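Long-range contacts in naphthalene dioxygenase small subunit (Rhodococcus sp., PDB 2B1X), which forms the small subunit of naphthalene 1,2-dioxygenase, a Rieske non-heme iron oxygenase that probably carries its catalytic iron centres in the large subunit: residues E24-G29 with S95-T100; S43-I48 with G63-D68; D132-E137 with I163-L168; R138-R143 with A152-L157. All coordinates share one frame; numbering follows the deposited sequence.

Contact 1: E24-G29 with S95-T100; sequences ELLDAG and SRHFVT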
loop_
_atom_site.group_PDB
_atom_site.type_symbol
_atom_site.label_atom_id
_atom_site.label_comp_id
_atom_site.label_asym_id
_atom_site.label_seq_id
_atom_site.Cartn_x
_atom_site.Cartn_y
_atom_site.Cartn_z
ATOM N N GLU B 24 -22.885 5.976 -14.742
ATOM C CA GLU B 24 -22.674 5.057 -15.857
ATOM C C GLU B 24 -22.046 5.711 -17.070
ATOM O O GLU B 24 -21.120 5.148 -17.665
ATOM C CB GLU B 24 -23.989 4.368 -16.262
ATOM C CG GLU B 24 -23.838 3.365 -17.399
ATOM C CD GLU B 24 -25.161 2.830 -17.894
ATOM O OE1 GLU B 24 -25.903 2.231 -17.097
ATOM O OE2 GLU B 24 -25.479 3.015 -19.090
ATOM N N LEU B 25 -22.566 6.874 -17.463
ATOM C CA LEU B 25 -21.991 7.643 -18.567
ATOM C C LEU B 25 -20.531 7.974 -18.264
ATOM O O LEU B 25 -19.664 7.745 -19.108
ATOM C CB LEU B 25 -22.787 8.940 -18.809
ATOM C CG LEU B 25 -24.196 8.934 -19.429
ATOM C CD1 LEU B 25 -24.686 10.372 -19.683
ATOM C CD2 LEU B 25 -24.247 8.159 -20.765
ATOM N N LEU B 26 -20.254 8.491 -17.065
ATOM C CA LEU B 26 -18.870 8.845 -16.707
ATOM C C LEU B 26 -17.960 7.612 -16.769
ATOM O O LEU B 26 -16.863 7.665 -17.325
ATOM C CB LEU B 26 -18.788 9.456 -15.287
ATOM C CG LEU B 26 -18.819 10.990 -15.058
ATOM C CD1 LEU B 26 -18.831 11.827 -16.324
ATOM C CD2 LEU B 26 -19.968 11.419 -14.158
ATOM N N ASP B 27 -18.425 6.498 -16.226
ATOM C CA ASP B 27 -17.583 5.297 -16.215
ATOM C C ASP B 27 -17.424 4.677 -17.617
ATOM O O ASP B 27 -16.597 3.816 -17.813
ATOM C CB ASP B 27 -18.086 4.267 -15.191
ATOM C CG ASP B 27 -18.076 4.811 -13.753
ATOM O OD1 ASP B 27 -17.248 5.717 -13.460
ATOM O OD2 ASP B 27 -18.869 4.404 -12.869
ATOM N N ALA B 28 -18.219 5.110 -18.583
ATOM C CA ALA B 28 -18.080 4.596 -19.945
ATOM C C ALA B 28 -17.334 5.601 -20.814
ATOM O O ALA B 28 -17.133 5.365 -22.024
ATOM C CB ALA B 28 -19.420 4.262 -20.531
ATOM N N GLY B 29 -16.912 6.709 -20.199
ATOM C CA GLY B 29 -16.169 7.741 -20.894
ATOM C C GLY B 29 -17.036 8.483 -21.882
ATOM O O GLY B 29 -16.523 9.030 -22.865
ATOM N N SER B 95 -12.409 3.534 -14.379
ATOM C CA SER B 95 -12.929 4.110 -13.142
ATOM C C SER B 95 -14.265 3.501 -12.761
ATOM O O SER B 95 -14.958 2.934 -13.592
ATOM C CB SER B 95 -13.115 5.606 -13.342
ATOM O OG SER B 95 -14.070 5.820 -14.359
ATOM N N ARG B 96 -14.629 3.621 -11.482
ATOM C CA ARG B 96 -15.981 3.280 -11.063
ATOM C C ARG B 96 -16.455 4.270 -10.036
ATOM O O ARG B 96 -15.800 4.477 -9.000
ATOM C CB ARG B 96 -16.080 1.844 -10.545
ATOM C CG ARG B 96 -17.535 1.368 -10.289
ATOM C CD ARG B 96 -17.782 -0.056 -10.829
ATOM N NE ARG B 96 -17.166 -0.143 -12.146
ATOM C CZ ARG B 96 -17.777 0.221 -13.269
ATOM N NH1 ARG B 96 -19.045 0.591 -13.217
ATOM N NH2 ARG B 96 -17.117 0.182 -14.440
ATOM N N HIS B 97 -17.605 4.864 -10.324
ATOM C CA HIS B 97 -18.275 5.751 -9.414
ATOM C C HIS B 97 -19.253 4.908 -8.581
ATOM O O HIS B 97 -20.328 4.552 -9.069
ATOM C CB HIS B 97 -19.082 6.821 -10.194
ATOM C CG HIS B 97 -18.245 7.886 -10.857
ATOM N ND1 HIS B 97 -17.341 7.606 -11.867
ATOM C CD2 HIS B 97 -18.140 9.216 -10.620
ATOM C CE1 HIS B 97 -16.740 8.726 -12.252
ATOM N NE2 HIS B 97 -17.193 9.715 -11.498
ATOM N N PHE B 98 -18.890 4.587 -7.341
ATOM C CA PHE B 98 -19.844 3.985 -6.420
ATOM C C PHE B 98 -20.588 5.122 -5.717
ATOM O O PHE B 98 -19.965 5.949 -5.031
ATOM C CB PHE B 98 -19.126 3.115 -5.381
ATOM C CG PHE B 98 -18.387 1.954 -5.975
ATOM C CD1 PHE B 98 -17.040 2.093 -6.367
ATOM C CD2 PHE B 98 -19.037 0.746 -6.198
ATOM C CE1 PHE B 98 -16.316 1.031 -6.911
ATOM C CE2 PHE B 98 -18.316 -0.348 -6.764
ATOM C CZ PHE B 98 -16.966 -0.203 -7.127
ATOM N N VAL B 99 -21.915 5.134 -5.874
ATOM C CA VAL B 99 -22.773 6.221 -5.401
ATOM C C VAL B 99 -23.720 5.553 -4.387
ATOM O O VAL B 99 -24.485 4.631 -4.743
ATOM C CB VAL B 99 -23.567 6.849 -6.577
ATOM C CG1 VAL B 99 -24.487 7.908 -6.099
ATOM C CG2 VAL B 99 -22.596 7.433 -7.703
ATOM N N THR B 100 -23.648 5.991 -3.129
ATOM C CA THR B 100 -24.419 5.364 -2.067
ATOM C C THR B 100 -24.948 6.409 -1.141
ATOM O O THR B 100 -24.578 7.596 -1.252
ATOM C CB THR B 100 -23.505 4.444 -1.197
ATOM O OG1 THR B 100 -22.693 5.275 -0.353
ATOM C CG2 THR B 100 -22.549 3.647 -2.040
HETATM O O HOH W 1 -14.995 8.359 -15.342
HETATM O O HOH W 2 -14.848 2.870 -16.354
HETATM O O HOH W 3 -18.383 0.895 -17.179
#

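Contact 2: S43-I48 with G63-D68; sequences SYVVPI and GMTHMD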
loop_
_atom_site.group_PDB
_atom_site.type_symbol
_atom_site.label_atom_id
_atom_site.label_comp_id
_atom_site.label_asym_id
_atom_site.label_seq_id
_atom_site.Cartn_x
_atom_site.Cartn_y
_atom_site.Cartn_z
ATOM N N SER B 43 -22.524 25.293 -11.758
ATOM C CA SER B 43 -21.370 25.479 -10.881
ATOM C C SER B 43 -20.883 24.120 -10.371
ATOM O O SER B 43 -21.635 23.376 -9.715
ATOM C CB SER B 43 -21.723 26.391 -9.698
ATOM O OG SER B 43 -20.651 26.400 -8.777
ATOM N N TYR B 44 -19.640 23.775 -10.710
ATOM C CA TYR B 44 -19.060 22.503 -10.343
ATOM C C TYR B 44 -17.799 22.794 -9.557
ATOM O O TYR B 44 -16.830 23.287 -10.134
ATOM C CB TYR B 44 -18.742 21.649 -11.592
ATOM C CG TYR B 44 -18.289 20.230 -11.290
ATOM C CD1 TYR B 44 -19.154 19.146 -11.463
ATOM C CD2 TYR B 44 -17.002 19.967 -10.840
ATOM C CE1 TYR B 44 -18.750 17.854 -11.195
ATOM C CE2 TYR B 44 -16.588 18.676 -10.545
ATOM C CZ TYR B 44 -17.469 17.622 -10.724
ATOM O OH TYR B 44 -17.050 16.341 -10.433
ATOM N N VAL B 45 -17.812 22.528 -8.246
ATOM C CA VAL B 45 -16.600 22.809 -7.437
ATOM C C VAL B 45 -16.101 21.705 -6.505
ATOM O O VAL B 45 -16.889 20.974 -5.903
ATOM C CB VAL B 45 -16.592 24.234 -6.730
ATOM C CG1 VAL B 45 -17.695 25.179 -7.278
ATOM C CG2 VAL B 45 -16.577 24.156 -5.219
ATOM N N VAL B 46 -14.779 21.600 -6.427
ATOM C CA VAL B 46 -14.079 20.678 -5.524
ATOM C C VAL B 46 -13.190 21.520 -4.609
ATOM O O VAL B 46 -12.136 21.993 -5.028
ATOM C CB VAL B 46 -13.227 19.679 -6.336
ATOM C CG1 VAL B 46 -12.537 18.645 -5.425
ATOM C CG2 VAL B 46 -14.101 19.009 -7.431
ATOM N N PRO B 47 -13.629 21.751 -3.378
ATOM C CA PRO B 47 -12.870 22.562 -2.423
ATOM C C PRO B 47 -11.618 21.902 -1.884
ATOM O O PRO B 47 -11.480 20.673 -1.898
ATOM C CB PRO B 47 -13.862 22.756 -1.263
ATOM C CG PRO B 47 -15.167 22.482 -1.861
ATOM C CD PRO B 47 -14.947 21.370 -2.840
ATOM N N ILE B 48 -10.713 22.740 -1.386
ATOM C CA ILE B 48 -9.533 22.289 -0.665
ATOM C C ILE B 48 -9.882 22.241 0.808
ATOM O O ILE B 48 -10.595 23.120 1.297
ATOM C CB ILE B 48 -8.334 23.254 -0.900
ATOM C CG1 ILE B 48 -8.043 23.366 -2.407
ATOM C CG2 ILE B 48 -7.080 22.732 -0.153
ATOM C CD1 ILE B 48 -6.938 24.348 -2.690
ATOM N N GLY B 63 -11.410 30.894 -1.033
ATOM C CA GLY B 63 -10.791 31.650 -2.116
ATOM C C GLY B 63 -10.020 30.807 -3.118
ATOM O O GLY B 63 -9.703 31.283 -4.200
ATOM N N MET B 64 -9.727 29.562 -2.750
ATOM C CA MET B 64 -8.954 28.625 -3.570
ATOM C C MET B 64 -9.638 27.283 -3.538
ATOM O O MET B 64 -10.319 26.922 -2.573
ATOM C CB MET B 64 -7.509 28.497 -3.066
ATOM C CG MET B 64 -6.527 27.810 -4.053
ATOM S SD MET B 64 -6.484 28.412 -5.790
ATOM C CE MET B 64 -6.316 30.107 -5.436
ATOM N N THR B 65 -9.422 26.529 -4.590
ATOM C CA THR B 65 -10.250 25.388 -4.903
ATOM C C THR B 65 -9.354 24.388 -5.717
ATOM O O THR B 65 -8.329 24.799 -6.280
ATOM C CB THR B 65 -11.380 26.041 -5.726
ATOM O OG1 THR B 65 -12.682 25.888 -5.095
ATOM C CG2 THR B 65 -11.447 25.602 -7.070
ATOM N N HIS B 66 -9.729 23.113 -5.763
ATOM C CA HIS B 66 -9.109 22.150 -6.679
ATOM C C HIS B 66 -9.695 22.259 -8.091
ATOM O O HIS B 66 -9.024 21.943 -9.081
ATOM C CB HIS B 66 -9.313 20.717 -6.184
ATOM C CG HIS B 66 -8.479 20.382 -4.991
ATOM N ND1 HIS B 66 -7.105 20.480 -4.999
ATOM C CD2 HIS B 66 -8.826 20.018 -3.729
ATOM C CE1 HIS B 66 -6.639 20.153 -3.800
ATOM N NE2 HIS B 66 -7.663 19.871 -3.012
ATOM N N MET B 67 -10.950 22.684 -8.156
ATOM C CA MET B 67 -11.705 22.792 -9.395
ATOM C C MET B 67 -12.898 23.698 -9.111
ATOM O O MET B 67 -13.537 23.618 -8.037
ATOM C CB MET B 67 -12.157 21.390 -9.839
ATOM C CG MET B 67 -12.735 21.296 -11.250
ATOM S SD MET B 67 -13.326 19.607 -11.718
ATOM C CE MET B 67 -12.106 18.620 -10.996
ATOM N N ASP B 68 -13.198 24.575 -10.067
ATOM C CA ASP B 68 -14.270 25.533 -9.911
ATOM C C ASP B 68 -14.745 25.846 -11.333
ATOM O O ASP B 68 -14.292 26.802 -11.958
ATOM C CB ASP B 68 -13.740 26.777 -9.175
ATOM C CG ASP B 68 -14.819 27.744 -8.774
ATOM O OD1 ASP B 68 -15.987 27.558 -9.180
ATOM O OD2 ASP B 68 -14.566 28.747 -8.059
HETATM O O HOH W 4 -18.432 27.140 -10.043
HETATM O O HOH W 5 -11.969 25.381 -1.123
#

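Contact 3: D132-E137 with I163-L168; sequences DVLSGE and IMTHNL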
loop_
_atom_site.group_PDB
_atom_site.type_symbol
_atom_site.label_atom_id
_atom_site.label_comp_id
_atom_site.label_asym_id
_atom_site.label_seq_id
_atom_site.Cartn_x
_atom_site.Cartn_y
_atom_site.Cartn_z
ATOM N N ASP B 132 -6.028 3.908 -7.164
ATOM C CA ASP B 132 -6.340 5.057 -6.342
ATOM C C ASP B 132 -7.762 4.917 -5.903
ATOM O O ASP B 132 -8.556 4.310 -6.610
ATOM C CB ASP B 132 -6.229 6.363 -7.148
ATOM C CG ASP B 132 -4.825 6.589 -7.657
ATOM O OD1 ASP B 132 -3.887 5.988 -7.073
ATOM O OD2 ASP B 132 -4.549 7.326 -8.628
ATOM N N VAL B 133 -8.061 5.472 -4.738
ATOM C CA VAL B 133 -9.418 5.626 -4.268
ATOM C C VAL B 133 -9.636 7.072 -3.841
ATOM O O VAL B 133 -8.857 7.615 -3.053
ATOM C CB VAL B 133 -9.682 4.714 -3.055
ATOM C CG1 VAL B 133 -11.040 5.018 -2.426
ATOM C CG2 VAL B 133 -9.646 3.238 -3.479
ATOM N N LEU B 134 -10.671 7.711 -4.380
ATOM C CA LEU B 134 -11.134 8.991 -3.854
ATOM C C LEU B 134 -12.463 8.763 -3.123
ATOM O O LEU B 134 -13.312 8.007 -3.601
ATOM C CB LEU B 134 -11.331 10.018 -4.958
ATOM C CG LEU B 134 -10.077 10.452 -5.745
ATOM C CD1 LEU B 134 -10.493 11.597 -6.631
ATOM C CD2 LEU B 134 -9.000 10.891 -4.774
ATOM N N SER B 135 -12.605 9.349 -1.934
ATOM C CA SER B 135 -13.863 9.232 -1.179
ATOM C C SER B 135 -14.378 10.627 -0.886
ATOM O O SER B 135 -13.596 11.531 -0.643
ATOM C CB SER B 135 -13.638 8.522 0.136
ATOM O OG SER B 135 -14.797 8.673 0.964
ATOM N N GLY B 136 -15.680 10.823 -0.880
ATOM C CA GLY B 136 -16.184 12.171 -0.602
ATOM C C GLY B 136 -17.680 12.265 -0.590
ATOM O O GLY B 136 -18.381 11.287 -0.873
ATOM N N GLU B 137 -18.175 13.461 -0.308
ATOM C CA GLU B 137 -19.586 13.701 -0.369
ATOM C C GLU B 137 -19.908 14.717 -1.459
ATOM O O GLU B 137 -19.259 15.753 -1.568
ATOM C CB GLU B 137 -20.117 14.143 0.991
ATOM C CG GLU B 137 -21.635 14.194 1.042
ATOM C CD GLU B 137 -22.156 14.486 2.442
ATOM O OE1 GLU B 137 -21.871 15.587 2.969
ATOM O OE2 GLU B 137 -22.853 13.613 3.016
ATOM N N ILE B 163 -4.521 15.266 -1.738
ATOM C CA ILE B 163 -5.288 14.372 -2.611
ATOM C C ILE B 163 -4.445 13.162 -3.042
ATOM O O ILE B 163 -3.245 13.276 -3.403
ATOM C CB ILE B 163 -5.883 15.162 -3.832
ATOM C CG1 ILE B 163 -6.629 16.423 -3.382
ATOM C CG2 ILE B 163 -6.712 14.253 -4.799
ATOM C CD1 ILE B 163 -7.748 16.148 -2.330
ATOM N N MET B 164 -5.065 11.988 -2.983
ATOM C CA MET B 164 -4.337 10.757 -3.240
ATOM C C MET B 164 -4.595 10.156 -4.645
ATOM O O MET B 164 -4.884 8.964 -4.801
ATOM C CB MET B 164 -4.552 9.786 -2.106
ATOM C CG MET B 164 -3.867 10.330 -0.831
ATOM S SD MET B 164 -4.025 9.252 0.576
ATOM C CE MET B 164 -5.579 9.750 1.180
ATOM N N THR B 165 -4.445 11.004 -5.650
ATOM C CA THR B 165 -4.366 10.589 -7.050
ATOM C C THR B 165 -3.566 11.650 -7.781
ATOM O O THR B 165 -3.422 12.785 -7.268
ATOM C CB THR B 165 -5.758 10.308 -7.649
ATOM O OG1 THR B 165 -5.604 9.669 -8.910
ATOM C CG2 THR B 165 -6.535 11.584 -7.895
ATOM N N HIS B 166 -3.007 11.299 -8.936
ATOM C CA HIS B 166 -1.985 12.150 -9.578
ATOM C C HIS B 166 -2.560 13.321 -10.402
ATOM O O HIS B 166 -1.814 14.204 -10.815
ATOM C CB HIS B 166 -1.032 11.303 -10.440
ATOM C CG HIS B 166 -1.738 10.557 -11.526
ATOM N ND1 HIS B 166 -2.377 9.361 -11.292
ATOM C CD2 HIS B 166 -2.018 10.890 -12.811
ATOM C CE1 HIS B 166 -2.992 8.967 -12.398
ATOM N NE2 HIS B 166 -2.755 9.857 -13.348
ATOM N N ASN B 167 -3.871 13.351 -10.617
ATOM C CA ASN B 167 -4.536 14.498 -11.239
ATOM C C ASN B 167 -6.047 14.346 -11.051
ATOM O O ASN B 167 -6.522 13.280 -10.689
ATOM C CB ASN B 167 -4.120 14.748 -12.726
ATOM C CG ASN B 167 -4.303 13.518 -13.658
ATOM O OD1 ASN B 167 -5.187 12.709 -13.470
ATOM N ND2 ASN B 167 -3.434 13.406 -14.697
ATOM N N LEU B 168 -6.807 15.407 -11.270
ATOM C CA LEU B 168 -8.242 15.273 -11.285
ATOM C C LEU B 168 -8.707 15.371 -12.712
ATOM O O LEU B 168 -9.369 16.329 -13.120
ATOM C CB LEU B 168 -8.903 16.313 -10.365
ATOM C CG LEU B 168 -8.688 16.115 -8.859
ATOM C CD1 LEU B 168 -9.428 17.246 -8.111
ATOM C CD2 LEU B 168 -9.148 14.764 -8.350
HETATM O O HOH W 6 -1.808 7.853 -8.761
HETATM O O HOH W 7 -5.785 6.640 -3.356
#

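Contact 4: R138-R143 with A152-L157; sequences RTDVLR and AKRVVL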
loop_
_atom_site.group_PDB
_atom_site.type_symbol
_atom_site.label_atom_id
_atom_site.label_comp_id
_atom_site.label_asym_id
_atom_site.label_seq_id
_atom_site.Cartn_x
_atom_site.Cartn_y
_atom_site.Cartn_z
ATOM N N ARG B 138 -20.896 14.390 -2.283
ATOM C CA ARG B 138 -21.369 15.295 -3.329
ATOM C C ARG B 138 -22.680 15.867 -2.885
ATOM O O ARG B 138 -23.588 15.121 -2.504
ATOM C CB ARG B 138 -21.564 14.567 -4.663
ATOM C CG ARG B 138 -20.402 13.647 -5.040
ATOM C CD ARG B 138 -20.568 13.070 -6.450
ATOM N NE ARG B 138 -21.810 12.305 -6.499
ATOM C CZ ARG B 138 -22.271 11.661 -7.567
ATOM N NH1 ARG B 138 -21.579 11.648 -8.701
ATOM N NH2 ARG B 138 -23.429 11.003 -7.473
ATOM N N THR B 139 -22.749 17.194 -2.893
ATOM C CA THR B 139 -23.981 17.924 -2.692
ATOM C C THR B 139 -24.354 18.626 -3.983
ATOM O O THR B 139 -23.595 19.473 -4.455
ATOM C CB THR B 139 -23.808 18.923 -1.515
ATOM O OG1 THR B 139 -23.381 18.172 -0.367
ATOM C CG2 THR B 139 -25.154 19.509 -1.067
ATOM N N ASP B 140 -25.525 18.268 -4.534
ATOM C CA ASP B 140 -25.981 18.708 -5.852
ATOM C C ASP B 140 -27.290 19.498 -5.759
ATOM O O ASP B 140 -28.081 19.360 -4.810
ATOM C CB ASP B 140 -26.237 17.540 -6.823
ATOM C CG ASP B 140 -25.056 16.595 -6.972
ATOM O OD1 ASP B 140 -23.894 16.966 -6.629
ATOM O OD2 ASP B 140 -25.208 15.420 -7.410
ATOM N N VAL B 141 -27.489 20.338 -6.750
ATOM C CA VAL B 141 -28.810 20.899 -7.030
ATOM C C VAL B 141 -29.207 20.366 -8.399
ATOM O O VAL B 141 -28.520 20.599 -9.392
ATOM C CB VAL B 141 -28.809 22.443 -6.971
ATOM C CG1 VAL B 141 -30.211 23.039 -7.324
ATOM C CG2 VAL B 141 -28.360 22.887 -5.587
ATOM N N LEU B 142 -30.295 19.609 -8.419
ATOM C CA LEU B 142 -30.895 19.125 -9.661
ATOM C C LEU B 142 -32.158 19.926 -9.985
ATOM O O LEU B 142 -32.923 20.276 -9.082
ATOM C CB LEU B 142 -31.243 17.647 -9.524
ATOM C CG LEU B 142 -30.269 16.582 -10.033
ATOM C CD1 LEU B 142 -28.788 17.011 -10.079
ATOM C CD2 LEU B 142 -30.471 15.298 -9.254
ATOM N N ARG B 143 -32.372 20.196 -11.272
ATOM C CA ARG B 143 -33.521 20.948 -11.753
ATOM C C ARG B 143 -34.316 20.093 -12.720
ATOM O O ARG B 143 -33.732 19.486 -13.613
ATOM C CB ARG B 143 -33.064 22.202 -12.492
ATOM C CG ARG B 143 -32.684 23.344 -11.586
ATOM C CD ARG B 143 -33.204 24.693 -12.046
ATOM N NE ARG B 143 -32.351 25.244 -13.081
ATOM C CZ ARG B 143 -31.337 26.082 -12.886
ATOM N NH1 ARG B 143 -31.025 26.514 -11.676
ATOM N NH2 ARG B 143 -30.640 26.502 -13.933
ATOM N N ALA B 152 -27.599 21.680 -11.969
ATOM C CA ALA B 152 -27.279 23.090 -11.874
ATOM C C ALA B 152 -26.054 23.333 -11.022
ATOM O O ALA B 152 -25.350 24.312 -11.231
ATOM C CB ALA B 152 -28.469 23.871 -11.307
ATOM N N LYS B 153 -25.807 22.441 -10.058
ATOM C CA LYS B 153 -24.718 22.640 -9.097
ATOM C C LYS B 153 -24.221 21.319 -8.547
ATOM O O LYS B 153 -24.998 20.396 -8.348
ATOM C CB LYS B 153 -25.175 23.550 -7.944
ATOM C CG LYS B 153 -24.053 24.039 -7.010
ATOM C CD LYS B 153 -24.624 24.859 -5.847
ATOM C CE LYS B 153 -23.605 25.058 -4.740
ATOM N NZ LYS B 153 -22.597 26.109 -5.075
ATOM N N ARG B 154 -22.918 21.239 -8.304
ATOM C CA ARG B 154 -22.351 20.140 -7.550
ATOM C C ARG B 154 -21.137 20.637 -6.784
ATOM O O ARG B 154 -20.263 21.328 -7.355
ATOM C CB ARG B 154 -21.962 18.977 -8.461
ATOM C CG ARG B 154 -21.149 17.901 -7.722
ATOM C CD ARG B 154 -20.982 16.591 -8.485
ATOM N NE ARG B 154 -22.248 15.855 -8.534
ATOM C CZ ARG B 154 -22.555 14.975 -9.473
ATOM N NH1 ARG B 154 -21.709 14.763 -10.468
ATOM N NH2 ARG B 154 -23.718 14.340 -9.434
ATOM N N VAL B 155 -21.087 20.279 -5.502
ATOM C CA VAL B 155 -19.886 20.450 -4.695
ATOM C C VAL B 155 -19.386 19.060 -4.282
ATOM O O VAL B 155 -20.123 18.291 -3.629
ATOM C CB VAL B 155 -20.211 21.278 -3.416
ATOM C CG1 VAL B 155 -18.992 21.369 -2.476
ATOM C CG2 VAL B 155 -20.766 22.664 -3.745
ATOM N N VAL B 156 -18.145 18.727 -4.642
ATOM C CA VAL B 156 -17.546 17.451 -4.223
ATOM C C VAL B 156 -16.580 17.745 -3.107
ATOM O O VAL B 156 -15.524 18.301 -3.345
ATOM C CB VAL B 156 -16.805 16.710 -5.366
ATOM C CG1 VAL B 156 -16.337 15.308 -4.913
ATOM C CG2 VAL B 156 -17.711 16.554 -6.612
ATOM N N LEU B 157 -16.976 17.399 -1.882
ATOM C CA LEU B 157 -16.097 17.500 -0.718
ATOM C C LEU B 157 -15.382 16.174 -0.401
ATOM O O LEU B 157 -15.987 15.228 0.129
ATOM C CB LEU B 157 -16.908 17.915 0.502
ATOM C CG LEU B 157 -16.203 18.771 1.556
ATOM C CD1 LEU B 157 -15.387 19.928 0.968
ATOM C CD2 LEU B 157 -17.230 19.295 2.640
HETATM O O HOH W 8 -20.665 18.166 -0.306
#

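Contact 1: E24-G29 with S95-T100
Asp27, in the last turn of helix 10-27, brings its CA to 5.7 Å from the CA of Ser95 on strand 94-106, before the chain leaves the helix in a Schellman motif whose positive phi suits Gly29. With CG anti to the carbonyl carbon (chi1 -61°), the Asp27 carboxyl carbon stands by its own backbone N, and the group clasps His97 with both oxygens. OD2 takes the His97 backbone N at 2.9 Å, nearly straight, on its syn side though 25° out of the carboxylate plane; OD1 receives His97 ND1 near the imidazole plane, bent (149°) and at 2.5 Å, too short to be taken as exact. His97 NE2 faces another acceptor, the O of Ile171, consistent with an N-H on each nitrogen and a positively charged ring. Leu26 lays its CB over one ring face, 3.7 Å from His97 CE1. Asp27 OD2 sits over the Arg96 guanidinium, a long, purely electrostatic pairing; the salt-bridge partner of Arg96 is Asp159 of a neighbouring subunit. Water 1 links Leu26 O with Ser95 OG, water 2 Asp27 O with Ser95 O. A helix packed against a curved sheet is consistent with the NTF2-like fold of this family.

Contact 2: S43-I48 with G63-D68
Val46 and the pair His66 and Met67 form the tight centre of this contact, a classic beta bulge between antiparallel strands. Val46 N gives a hydrogen bond to Met67 O (2.9 Å), while Val46 O takes His66 N at 2.8 Å, nearly along the C=O axis, and Met67 N only weakly. The Val46 methyls pack against the two bulge residues: CG1 rests against His66 CB, and CG2 lies 3.9 Å from Met67 CB. Ile48 packs across His66 at about a right angle. Its chi1 of -57° sets CG1 beside the backbone N, where it lies centred over one ring face, 3.6 Å from the centroid, in a CH-pi contact. Beyond it, Ile48 CD1 meets Met64 CG at 3.7 Å. At the far end, the long Met67 chain reaches Tyr44, with SD 3.6 Å from CE2 in an oblique Met-aromatic contact. Tyr44 OH itself bonds to the O of Met172.

Two ends of the contact are looser and bridged by water. At one, Val45 and Asp68 point the same way as a non-hydrogen-bonded pair, and water 4 lies between Ser43 OG and Asp68 OD1, 2.6 Å from the latter. At the other, water 5 bridges Ile48 N and Met64 O.

Backbone bonds and apolar side chains, with the His66 ring, hold the strands together within the subunit, whereas polar groups at the bend and on the strand after it meet the large subunit: His66 O bonds to Ser365 OG and Asp68 OD2 to Tyr355 OH of that chain. The chemistry implies that this corner serves the interface as well as the sheet.

Contact 3: D132-E137 with I163-L168
Asp132 and Thr165 meet where the C-terminal loop after strand 148-158 folds back over the start of strand 132-145, on the curved sheet of this NTF2-like subunit. Thr165 OG1 donates to Asp132 OD2 at 2.6 Å, from above the carboxylate, 36° out of its plane. The threonine suits its place because its two branches do different work: OG1 stands anti to the backbone N (chi1 -169°) and reaches the acid, while CG2 turns to Leu134, 4.0 Å from its CD2. Leu134 spreads its other contacts over the loop, with CD2 at 4.1 Å from Ile163 CG2 and CD1 at 3.8 Å from Leu168 CD2. A forked leucine can thus touch three loop residues at once, and it crosses Ile163 and Thr165 at about a right angle.

Waters form the next layer. Water 6 donates to Asp132 OD2 and lies in the plane of the His166 ring, 3.0 Å from ND1, giving the carboxylate oxygen a second partner. Further out, Arg123 of strand 112-124 steadies the loop: its NH1 bonds to Thr165 OG1 and its NH2 to Asn167 OD1, so that the positive charge also lies near the Asp132 pairing and may favour the ionised acid. Gln160 adds a bond from Met164 N to its OE1. The large subunit covers the loop from outside, Trp197 of that chain packing on Ile163. Between the two backbones sits water 7, which accepts from Val133 N at 2.9 Å and donates to Met164 O, also at 2.9 Å.

Contact 4: R138-R143 with A152-L157
Arg154 and Asp140 form a two-bond salt bridge between these strands. The guanidinium grips the carboxylate side-on: NE donates to OD1 at 2.8 Å and NH2 to OD2 at 2.7 Å. Both oxygens lie close to the guanidinium plane, yet the nitrogens come from above the carboxylate, and the two planes stand 48° apart. With CG anti to the backbone N (chi1 171°), the Arg154 chain starts out alongside the short aspartate and runs in the same direction.

Stacking adds a second charged layer. Arg138 lies flat on Arg154, the guanidinium centres 3.9 Å apart and the planes at 15°. The like charges are probably eased by nearby carboxylates: Arg138 NH1 pairs with the terminal carboxylate of Met172, and Arg154 NH1 with Glu22.

Backbone bonds make the ladder of a beta hairpin, strands 132-145 and 148-158 running antiparallel. Thr139 N and O bond to Val155 O and N, and Val141 N meets Lys153 O at 3.0 Å. At the far end a classic beta bulge places Ala152 and Lys153 opposite Val141, whose O takes Ala152 N at 2.9 Å and Lys153 N weakly.

Among apolar contacts, the CB atoms of Val141 and Lys153 are 3.9 Å apart. Separately, Ala152 CB lies over one face of the Arg143 guanidinium, toward its rim, 3.7 Å from NH1; a small side chain lets the flat group come close, while that arginine pairs with Asp41 and Glu112.

All four contacts reach one six-stranded mixed sheet. In chain order, contacts 1 and 2 come first, the second within the span of the first; contact 3 follows and encloses contact 4, both using strand 132-145. Contacts 2 and 4 are 12 Å apart between centres and join through neighbouring strands 42-49 and 148-158, while His66 and Met67 of contact 2 pack on Ile163 and Leu168 of contact 3. Contact 1 is about 21 Å from contact 2 between centres, across the chain's centre, though its Val99 touches Arg138 of contact 4. Helix 10-27, the sheet and the C-terminal loop thus form one body; contacts 2 and 3 meet the large subunit, contacts 1 and 3 other small subunits.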